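Local coordinates for protein pyruvate kinase (PDB 6P0Y) that probably catalyses the last step of glycolysis, the phosphoryl transfer between phosphoenolpyruvate and ADP that yields pyruvate and ATP, at residues Q47-I52 / M70-L75; P113-G118 / S150-L155. All coordinates share one frame; numbering follows the deposited sequence.

Interaction 1: residues Q47-I52 / M70-L75; sequences QIICTI and MSVARL. With ADP (adenosine-5'-diphosphate), chain C.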
ATOM      1  N   GLN A  47       3.730  29.982   4.477  1.00 30.65           N
ATOM      2  CA  GLN A  47       4.180  31.381   4.255  1.00 30.28           C
ATOM      3  C   GLN A  47       2.955  32.298   4.326  1.00 31.10           C
ATOM      4  O   GLN A  47       1.841  31.813   4.055  1.00 32.38           O
ATOM      5  CB  GLN A  47       4.901  31.503   2.912  1.00 29.89           C
ATOM      6  CG  GLN A  47       6.130  30.610   2.785  1.00 29.66           C
ATOM      7  CD  GLN A  47       7.349  31.155   3.491  1.00 29.24           C
ATOM      8  OE1 GLN A  47       7.265  32.007   4.373  1.00 28.15           O
ATOM      9  NE2 GLN A  47       8.509  30.658   3.099  1.00 28.91           N
ATOM     10  N   ILE A  48       3.154  33.566   4.697  1.00 31.05           N
ATOM     11  CA  ILE A  48       2.070  34.579   4.855  1.00 30.78           C
ATOM     12  C   ILE A  48       2.376  35.775   3.947  1.00 31.78           C
ATOM     13  O   ILE A  48       3.476  36.347   4.068  1.00 32.71           O
ATOM     14  CB  ILE A  48       1.922  35.000   6.331  1.00 30.52           C
ATOM     15  CG1 ILE A  48       1.665  33.793   7.239  1.00 30.40           C
ATOM     16  CG2 ILE A  48       0.838  36.059   6.476  1.00 30.76           C
ATOM     17  CD1 ILE A  48       1.571  34.125   8.713  1.00 30.17           C
ATOM     18  N   ILE A  49       1.432  36.124   3.067  1.00 32.12           N
ATOM     19  CA  ILE A  49       1.438  37.382   2.266  1.00 32.16           C
ATOM     20  C   ILE A  49       0.604  38.418   3.026  1.00 32.05           C
ATOM     21  O   ILE A  49      -0.536  38.093   3.398  1.00 32.29           O
ATOM     22  CB  ILE A  49       0.897  37.142   0.840  1.00 32.71           C
ATOM     23  CG1 ILE A  49       1.772  36.154   0.065  1.00 32.90           C
ATOM     24  CG2 ILE A  49       0.735  38.460   0.090  1.00 32.41           C
ATOM     25  CD1 ILE A  49       1.171  35.679  -1.239  1.00 32.95           C
ATOM     26  N   CYS A  50       1.161  39.608   3.257  1.00 32.30           N
ATOM     27  CA  CYS A  50       0.446  40.779   3.826  1.00 32.06           C
ATOM     28  C   CYS A  50       0.288  41.847   2.740  1.00 32.96           C
ATOM     29  O   CYS A  50       1.321  42.294   2.190  1.00 32.92           O
ATOM     30  CB  CYS A  50       1.193  41.353   5.020  1.00 31.69           C
ATOM     31  SG  CYS A  50       1.378  40.165   6.374  1.00 30.80           S
ATOM     32  N   THR A  51      -0.959  42.214   2.429  1.00 33.26           N
ATOM     33  CA  THR A  51      -1.301  43.346   1.531  1.00 33.73           C
ATOM     34  C   THR A  51      -0.992  44.644   2.279  1.00 33.59           C
ATOM     35  O   THR A  51      -1.585  44.847   3.357  1.00 32.32           O
ATOM     36  CB  THR A  51      -2.761  43.278   1.065  1.00 33.92           C
ATOM     37  OG1 THR A  51      -2.963  42.035   0.389  1.00 33.37           O
ATOM     38  CG2 THR A  51      -3.135  44.421   0.146  1.00 34.26           C
ATOM     39  N   ILE A  52      -0.081  45.457   1.742  1.00 34.73           N
ATOM     40  CA  ILE A  52       0.383  46.731   2.366  1.00 36.90           C
ATOM     41  C   ILE A  52      -0.540  47.858   1.897  1.00 38.90           C
ATOM     42  O   ILE A  52      -0.788  47.955   0.680  1.00 39.37           O
ATOM     43  CB  ILE A  52       1.864  47.011   2.035  1.00 36.81           C
ATOM     44  CG1 ILE A  52       2.752  45.795   2.319  1.00 36.64           C
ATOM     45  CG2 ILE A  52       2.362  48.247   2.769  1.00 36.96           C
ATOM     46  CD1 ILE A  52       2.545  45.183   3.688  1.00 36.46           C
ATOM     47  N   MET A  70       5.231  38.008   8.597  1.00 36.45           N
ATOM     48  CA  MET A  70       5.075  38.365   7.159  1.00 34.81           C
ATOM     49  C   MET A  70       6.223  37.736   6.358  1.00 32.51           C
ATOM     50  O   MET A  70       7.389  38.012   6.684  1.00 31.80           O
ATOM     51  CB  MET A  70       5.072  39.883   6.935  1.00 35.17           C
ATOM     52  CG  MET A  70       4.828  40.278   5.480  1.00 35.49           C
ATOM     53  SD  MET A  70       4.641  42.061   5.199  1.00 35.59           S
ATOM     54  CE  MET A  70       6.215  42.672   5.799  1.00 35.15           C
ATOM     55  N   SER A  71       5.889  36.917   5.357  1.00 31.51           N
ATOM     56  CA  SER A  71       6.835  36.312   4.383  1.00 30.95           C
ATOM     57  C   SER A  71       7.012  37.248   3.181  1.00 30.89           C
ATOM     58  O   SER A  71       8.160  37.395   2.708  1.00 30.99           O
ATOM     59  CB  SER A  71       6.367  34.955   3.925  1.00 30.50           C
ATOM     60  OG  SER A  71       5.973  34.151   5.024  1.00 30.84           O
ATOM     61  N   VAL A  72       5.913  37.835   2.698  1.00 29.85           N
ATOM     62  CA  VAL A  72       5.869  38.618   1.427  1.00 29.94           C
ATOM     63  C   VAL A  72       4.980  39.852   1.617  1.00 30.05           C
ATOM     64  O   VAL A  72       3.918  39.722   2.262  1.00 30.10           O
ATOM     65  CB  VAL A  72       5.372  37.739   0.264  1.00 30.03           C
ATOM     66  CG1 VAL A  72       4.989  38.556  -0.962  1.00 30.14           C
ATOM     67  CG2 VAL A  72       6.390  36.670  -0.100  1.00 30.00           C
ATOM     68  N   ALA A  73       5.411  40.993   1.070  1.00 29.54           N
ATOM     69  CA  ALA A  73       4.652  42.264   1.025  1.00 29.76           C
ATOM     70  C   ALA A  73       3.994  42.399  -0.352  1.00 29.63           C
ATOM     71  O   ALA A  73       4.719  42.320  -1.363  1.00 28.49           O
ATOM     72  CB  ALA A  73       5.569  43.424   1.321  1.00 29.68           C
ATOM     73  N   ARG A  74       2.670  42.581  -0.382  1.00 30.97           N
ATOM     74  CA  ARG A  74       1.861  42.668  -1.628  1.00 32.25           C
ATOM     75  C   ARG A  74       1.483  44.129  -1.885  1.00 32.77           C
ATOM     76  O   ARG A  74       0.876  44.757  -0.989  1.00 31.30           O
ATOM     77  CB  ARG A  74       0.611  41.788  -1.529  1.00 32.73           C
ATOM     78  CG  ARG A  74      -0.321  41.875  -2.729  1.00 32.68           C
ATOM     79  CD  ARG A  74      -1.345  40.755  -2.713  1.00 33.02           C
ATOM     80  NE  ARG A  74      -2.421  40.940  -3.677  1.00 32.53           N
ATOM     81  CZ  ARG A  74      -3.540  41.627  -3.458  1.00 33.80           C
ATOM     82  NH1 ARG A  74      -3.756  42.229  -2.299  1.00 34.64           N
ATOM     83  NH2 ARG A  74      -4.447  41.719  -4.416  1.00 34.27           N
ATOM     84  N   LEU A  75       1.853  44.634  -3.065  1.00 34.08           N
ATOM     85  CA  LEU A  75       1.425  45.951  -3.604  1.00 34.07           C
ATOM     86  C   LEU A  75       0.344  45.697  -4.657  1.00 33.61           C
ATOM     87  O   LEU A  75       0.674  45.227  -5.763  1.00 33.12           O
ATOM     88  CB  LEU A  75       2.641  46.678  -4.187  1.00 34.20           C
ATOM     89  CG  LEU A  75       3.840  46.773  -3.244  1.00 35.05           C
ATOM     90  CD1 LEU A  75       5.050  47.367  -3.951  1.00 35.70           C
ATOM     91  CD2 LEU A  75       3.486  47.582  -2.003  1.00 35.29           C
TER
HETATM   92  PB  ADP C 601      -9.373  44.741  -3.507  1.00 50.62           P
HETATM   93  O1B ADP C 601      -9.556  45.956  -4.398  1.00 49.65           O
HETATM   94  O2B ADP C 601     -10.313  44.903  -2.294  1.00 50.93           O
HETATM   95  O3B ADP C 601      -9.567  43.432  -4.201  1.00 50.26           O
HETATM   96  PA  ADP C 601      -7.171  44.131  -1.739  1.00 48.75           P
HETATM   97  O1A ADP C 601      -5.767  44.690  -1.680  1.00 49.62           O
HETATM   98  O2A ADP C 601      -7.314  42.660  -1.836  1.00 49.16           O
HETATM   99  O3A ADP C 601      -7.879  44.848  -2.967  1.00 50.77           O
HETATM  100  O5' ADP C 601      -8.050  44.727  -0.530  1.00 49.85           O
HETATM  101  C5' ADP C 601      -7.609  45.492   0.612  1.00 50.21           C
HETATM  102  C4' ADP C 601      -8.261  46.855   0.636  1.00 49.99           C
HETATM  103  O4' ADP C 601      -7.373  47.795   1.280  1.00 50.55           O
HETATM  104  C3' ADP C 601      -8.612  47.467  -0.721  1.00 50.55           C
HETATM  105  O3' ADP C 601      -9.959  47.181  -1.077  1.00 49.41           O
HETATM  106  C2' ADP C 601      -8.433  48.966  -0.476  1.00 51.22           C
HETATM  107  O2' ADP C 601      -9.606  49.540   0.093  1.00 52.41           O
HETATM  108  C1' ADP C 601      -7.263  48.979   0.512  1.00 50.75           C
HETATM  109  N9  ADP C 601      -5.940  49.007  -0.110  1.00 49.62           N
HETATM  110  C8  ADP C 601      -5.191  47.937  -0.528  1.00 48.63           C
HETATM  111  N7  ADP C 601      -4.038  48.265  -1.060  1.00 48.20           N
HETATM  112  C5  ADP C 601      -4.026  49.650  -0.990  1.00 48.85           C
HETATM  113  C6  ADP C 601      -3.081  50.615  -1.400  1.00 48.70           C
HETATM  114  N6  ADP C 601      -1.899  50.318  -1.947  1.00 47.81           N
HETATM  115  N1  ADP C 601      -3.389  51.917  -1.207  1.00 49.18           N
HETATM  116  C2  ADP C 601      -4.560  52.224  -0.636  1.00 49.90           C
HETATM  117  N3  ADP C 601      -5.522  51.403  -0.199  1.00 49.84           N
HETATM  118  C4  ADP C 601      -5.192  50.122  -0.408  1.00 49.67           C
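I48-T51 and S71-R74 run alongside each other as neighbouring parallel strands, here 35° apart in direction. Backbone bonds set the register: C50 N donates to V72 O (2.9 Å), R74 N to C50 O and I52 N to R74 O, while I48 O accepts from both S71 N and V72 N. At the N-terminal end S71 OG donates a hydrogen bond to Q47 OE1 (2.6 Å) and accepts one from I48 N (2.9 Å, 170°).

At the C-terminal end R74 reaches the nucleotide. CG stands anti to the backbone N (chi1 177°) and the chain stays extended to NE, which carries the guanidinium up beside T51; NH1 donates to T51 OG1 (2.8 Å) and to O1A of the ADP alpha-phosphate (3.2 Å), and D109 holds NE in a salt bridge. Apolar contact divides between two faces. I49 CG2 lies on R74 CB (3.7 Å) and CG1 beside V72 on one; on the face of C50 and A73, C50 CB meets M70 SD and A73 CB is met by I52 CG1.

These are the first two strands of the (beta/alpha)8 barrel, flanked by strands 358-361 and 105-109, with helix 82-97 packed on I52, A73 and L75.

Interaction 2: residues P113-G118 / S150-L155; sequences PEIRTG and SCSYSL. With ADP (adenosine-5'-diphosphate), chain C.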
ATOM      1  N   PRO A 113      -7.461  43.339 -16.435  1.00 46.62           N
ATOM      2  CA  PRO A 113      -8.755  43.692 -17.018  1.00 47.63           C
ATOM      3  C   PRO A 113      -9.912  43.787 -16.013  1.00 48.05           C
ATOM      4  O   PRO A 113     -11.015  43.407 -16.359  1.00 49.07           O
ATOM      5  CB  PRO A 113      -8.971  42.528 -17.997  1.00 47.56           C
ATOM      6  CG  PRO A 113      -8.354  41.348 -17.294  1.00 47.56           C
ATOM      7  CD  PRO A 113      -7.139  41.912 -16.590  1.00 47.06           C
ATOM      8  N   GLU A 114      -9.655  44.314 -14.816  1.00 49.49           N
ATOM      9  CA  GLU A 114     -10.673  44.439 -13.738  1.00 51.14           C
ATOM     10  C   GLU A 114     -11.690  45.526 -14.105  1.00 51.92           C
ATOM     11  O   GLU A 114     -11.380  46.364 -14.976  1.00 49.58           O
ATOM     12  CB  GLU A 114     -10.007  44.754 -12.398  1.00 51.48           C
ATOM     13  CG  GLU A 114      -9.417  46.153 -12.322  1.00 52.60           C
ATOM     14  CD  GLU A 114      -8.984  46.559 -10.930  1.00 53.85           C
ATOM     15  OE1 GLU A 114      -8.599  45.660 -10.155  1.00 54.27           O
ATOM     16  OE2 GLU A 114      -9.042  47.772 -10.627  1.00 53.77           O
ATOM     17  N   ILE A 115     -12.855  45.496 -13.450  1.00 55.09           N
ATOM     18  CA  ILE A 115     -13.917  46.546 -13.499  1.00 57.05           C
ATOM     19  C   ILE A 115     -14.195  47.003 -12.061  1.00 57.98           C
ATOM     20  O   ILE A 115     -14.338  46.123 -11.183  1.00 57.27           O
ATOM     21  CB  ILE A 115     -15.182  46.003 -14.200  1.00 57.64           C
ATOM     22  CG1 ILE A 115     -14.860  45.500 -15.610  1.00 58.33           C
ATOM     23  CG2 ILE A 115     -16.293  47.045 -14.215  1.00 57.64           C
ATOM     24  CD1 ILE A 115     -15.889  44.567 -16.188  1.00 58.88           C
ATOM     25  N   ARG A 116     -14.271  48.319 -11.835  1.00 59.88           N
ATOM     26  CA  ARG A 116     -14.367  48.949 -10.490  1.00 61.95           C
ATOM     27  C   ARG A 116     -15.615  49.832 -10.399  1.00 66.10           C
ATOM     28  O   ARG A 116     -15.941  50.492 -11.404  1.00 69.82           O
ATOM     29  CB  ARG A 116     -13.136  49.824 -10.233  1.00 59.74           C
ATOM     30  CG  ARG A 116     -11.869  49.043  -9.941  1.00 57.46           C
ATOM     31  CD  ARG A 116     -11.779  48.630  -8.488  1.00 55.08           C
ATOM     32  NE  ARG A 116     -10.675  47.710  -8.273  1.00 53.15           N
ATOM     33  CZ  ARG A 116     -10.443  47.042  -7.150  1.00 51.21           C
ATOM     34  NH1 ARG A 116     -11.235  47.192  -6.103  1.00 50.78           N
ATOM     35  NH2 ARG A 116      -9.406  46.231  -7.073  1.00 50.45           N
ATOM     36  N   THR A 117     -16.249  49.877  -9.222  1.00 68.99           N
ATOM     37  CA  THR A 117     -17.260  50.904  -8.854  1.00 71.01           C
ATOM     38  C   THR A 117     -16.533  52.248  -8.738  1.00 74.19           C
ATOM     39  O   THR A 117     -15.319  52.236  -8.476  1.00 74.38           O
ATOM     40  CB  THR A 117     -18.024  50.539  -7.570  1.00 70.12           C
ATOM     41  OG1 THR A 117     -17.121  50.569  -6.462  1.00 68.23           O
ATOM     42  CG2 THR A 117     -18.698  49.184  -7.642  1.00 69.66           C
ATOM     43  N   GLY A 118     -17.241  53.357  -8.953  1.00 80.41           N
ATOM     44  CA  GLY A 118     -16.695  54.715  -8.776  1.00 85.00           C
ATOM     45  C   GLY A 118     -16.717  55.127  -7.321  1.00 88.96           C
ATOM     46  O   GLY A 118     -17.008  54.264  -6.466  1.00 86.96           O
ATOM     47  N   SER A 150     -21.296  54.379  -9.586  1.00 77.69           N
ATOM     48  CA  SER A 150     -20.533  54.560 -10.855  1.00 75.85           C
ATOM     49  C   SER A 150     -19.896  53.234 -11.298  1.00 74.94           C
ATOM     50  O   SER A 150     -19.894  52.292 -10.489  1.00 76.09           O
ATOM     51  CB  SER A 150     -19.491  55.637 -10.689  1.00 76.17           C
ATOM     52  OG  SER A 150     -18.491  55.510 -11.684  1.00 77.20           O
ATOM     53  N   CYS A 151     -19.353  53.182 -12.525  1.00 72.41           N
ATOM     54  CA  CYS A 151     -18.654  52.006 -13.123  1.00 69.15           C
ATOM     55  C   CYS A 151     -17.534  52.468 -14.065  1.00 65.96           C
ATOM     56  O   CYS A 151     -17.785  53.377 -14.880  1.00 66.12           O
ATOM     57  CB  CYS A 151     -19.626  51.110 -13.883  1.00 70.25           C
ATOM     58  SG  CYS A 151     -18.846  49.653 -14.633  1.00 72.07           S
ATOM     59  N   SER A 152     -16.359  51.833 -13.967  1.00 62.24           N
ATOM     60  CA  SER A 152     -15.101  52.186 -14.681  1.00 60.71           C
ATOM     61  C   SER A 152     -15.151  51.746 -16.150  1.00 59.55           C
ATOM     62  O   SER A 152     -14.334  52.251 -16.941  1.00 55.01           O
ATOM     63  CB  SER A 152     -13.904  51.582 -13.978  1.00 59.10           C
ATOM     64  OG  SER A 152     -14.035  50.168 -13.860  1.00 56.15           O
ATOM     65  N   TYR A 153     -16.067  50.836 -16.490  1.00 62.61           N
ATOM     66  CA  TYR A 153     -16.149  50.136 -17.799  1.00 64.62           C
ATOM     67  C   TYR A 153     -17.267  50.769 -18.634  1.00 67.53           C
ATOM     68  O   TYR A 153     -18.451  50.609 -18.261  1.00 69.84           O
ATOM     69  CB  TYR A 153     -16.373  48.644 -17.549  1.00 63.34           C
ATOM     70  CG  TYR A 153     -16.405  47.764 -18.772  1.00 61.69           C
ATOM     71  CD1 TYR A 153     -15.426  47.846 -19.751  1.00 59.69           C
ATOM     72  CD2 TYR A 153     -17.409  46.824 -18.932  1.00 60.26           C
ATOM     73  CE1 TYR A 153     -15.456  47.027 -20.869  1.00 60.03           C
ATOM     74  CE2 TYR A 153     -17.447  45.989 -20.036  1.00 60.01           C
ATOM     75  CZ  TYR A 153     -16.468  46.092 -21.007  1.00 60.06           C
ATOM     76  OH  TYR A 153     -16.518  45.266 -22.093  1.00 60.59           O
ATOM     77  N   SER A 154     -16.899  51.457 -19.723  1.00 68.91           N
ATOM     78  CA  SER A 154     -17.810  52.268 -20.576  1.00 69.03           C
ATOM     79  C   SER A 154     -18.748  51.376 -21.408  1.00 69.73           C
ATOM     80  O   SER A 154     -19.829  51.869 -21.789  1.00 72.01           O
ATOM     81  CB  SER A 154     -17.038  53.231 -21.449  1.00 67.48           C
ATOM     82  OG  SER A 154     -16.061  52.551 -22.222  1.00 65.63           O
ATOM     83  N   LEU A 155     -18.364  50.121 -21.669  1.00 67.97           N
ATOM     84  CA  LEU A 155     -19.156  49.147 -22.473  1.00 66.65           C
ATOM     85  C   LEU A 155     -19.982  48.241 -21.546  1.00 66.86           C
ATOM     86  O   LEU A 155     -20.215  47.079 -21.926  1.00 67.32           O
ATOM     87  CB  LEU A 155     -18.193  48.324 -23.337  1.00 65.63           C
ATOM     88  CG  LEU A 155     -17.262  49.126 -24.247  1.00 66.04           C
ATOM     89  CD1 LEU A 155     -15.960  48.378 -24.502  1.00 66.13           C
ATOM     90  CD2 LEU A 155     -17.956  49.467 -25.556  1.00 66.03           C
TER
HETATM   91  PB  ADP C 601      -9.373  44.741  -3.507  1.00 50.62           P
HETATM   92  O1B ADP C 601      -9.556  45.956  -4.398  1.00 49.65           O
HETATM   93  O2B ADP C 601     -10.313  44.903  -2.294  1.00 50.93           O
HETATM   94  O3B ADP C 601      -9.567  43.432  -4.201  1.00 50.26           O
HETATM   95  PA  ADP C 601      -7.171  44.131  -1.739  1.00 48.75           P
HETATM   96  O1A ADP C 601      -5.767  44.690  -1.680  1.00 49.62           O
HETATM   97  O2A ADP C 601      -7.314  42.660  -1.836  1.00 49.16           O
HETATM   98  O3A ADP C 601      -7.879  44.848  -2.967  1.00 50.77           O
HETATM   99  O5' ADP C 601      -8.050  44.727  -0.530  1.00 49.85           O
HETATM  100  C5' ADP C 601      -7.609  45.492   0.612  1.00 50.21           C
HETATM  101  C4' ADP C 601      -8.261  46.855   0.636  1.00 49.99           C
HETATM  102  O4' ADP C 601      -7.373  47.795   1.280  1.00 50.55           O
HETATM  103  C3' ADP C 601      -8.612  47.467  -0.721  1.00 50.55           C
HETATM  104  O3' ADP C 601      -9.959  47.181  -1.077  1.00 49.41           O
HETATM  105  C2' ADP C 601      -8.433  48.966  -0.476  1.00 51.22           C
HETATM  106  O2' ADP C 601      -9.606  49.540   0.093  1.00 52.41           O
HETATM  107  C1' ADP C 601      -7.263  48.979   0.512  1.00 50.75           C
HETATM  108  N9  ADP C 601      -5.940  49.007  -0.110  1.00 49.62           N
HETATM  109  C8  ADP C 601      -5.191  47.937  -0.528  1.00 48.63           C
HETATM  110  N7  ADP C 601      -4.038  48.265  -1.060  1.00 48.20           N
HETATM  111  C5  ADP C 601      -4.026  49.650  -0.990  1.00 48.85           C
HETATM  112  C6  ADP C 601      -3.081  50.615  -1.400  1.00 48.70           C
HETATM  113  N6  ADP C 601      -1.899  50.318  -1.947  1.00 47.81           N
HETATM  114  N1  ADP C 601      -3.389  51.917  -1.207  1.00 49.18           N
HETATM  115  C2  ADP C 601      -4.560  52.224  -0.636  1.00 49.90           C
HETATM  116  N3  ADP C 601      -5.522  51.403  -0.199  1.00 49.84           N
HETATM  117  C4  ADP C 601      -5.192  50.122  -0.408  1.00 49.67           C
HETATM  118  O   HOH W   1     -12.827  49.016 -15.741  1.00 48.24           O
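S150 faces G118 where two chain segments pass in roughly opposite directions, with the CB of S150 3.5 Å from the CA of G118. S150 O takes a weak bond from G118 N (3.2 Å). C151 points its CB away from 113-118, yet its SG, with chi1 near 180°, touches I115 CG2 (3.7 Å) and also accepts a bond from Y153 N within the segment.

S152 and R116 are joined by a reciprocal pair of bonds. The backbone N of S152 donates to R116 O (2.9 Å), and the hydroxyl, turned back over the chain (chi1 57°), accepts from R116 N (2.8 Å, 169°). A water joins the same OG to E114 O. Y153 follows with apolar contact, its CB against I115 CG2 and its ring approached obliquely by I115 CD1.

R116, whose backbone takes part in this pairing, sends its side chain to the ADP site. Bent about the CB-CG bond (chi2 -83°), the side chain carries its guanidinium to the nucleotide and presents NH1 and NH2 together to O1B of the beta-phosphate, a forked grip with 2.7 Å from NH2 to O1B. E114 steadies the guanidinium side-on through NE and NH2, and NH1 has a further acceptor in R198 O.

The contact lies in the mainly beta lid, the B domain of pyruvate kinases. Strand 115-116 pairs on its other flank with strand 200-202, whose M201 touches I115, T117 and C151, while 150-155 leads into the loop that follows strand 148-150.

From the N terminus, strand 47-51 leads through helix 59-68 into strand 72-76, and interaction 1 closes this loop, the first beta-alpha-beta unit of the barrel. Strand 105-109 then delivers the chain into the lid, where interaction 2 closes an excursion without helix, running through strands 126-128, 133-137 and 148-150. The two loops stand in series, neither nested nor crossed. Although their centres are 27 Å apart and their nearest atoms about 7 Å, both touch ADP: the barrel contact brings R74 to the alpha-phosphate, the lid contact R116 to the beta-phosphate. ADP, also hydrogen-bonded to N76 and H79, thus bridges barrel and lid across the cleft.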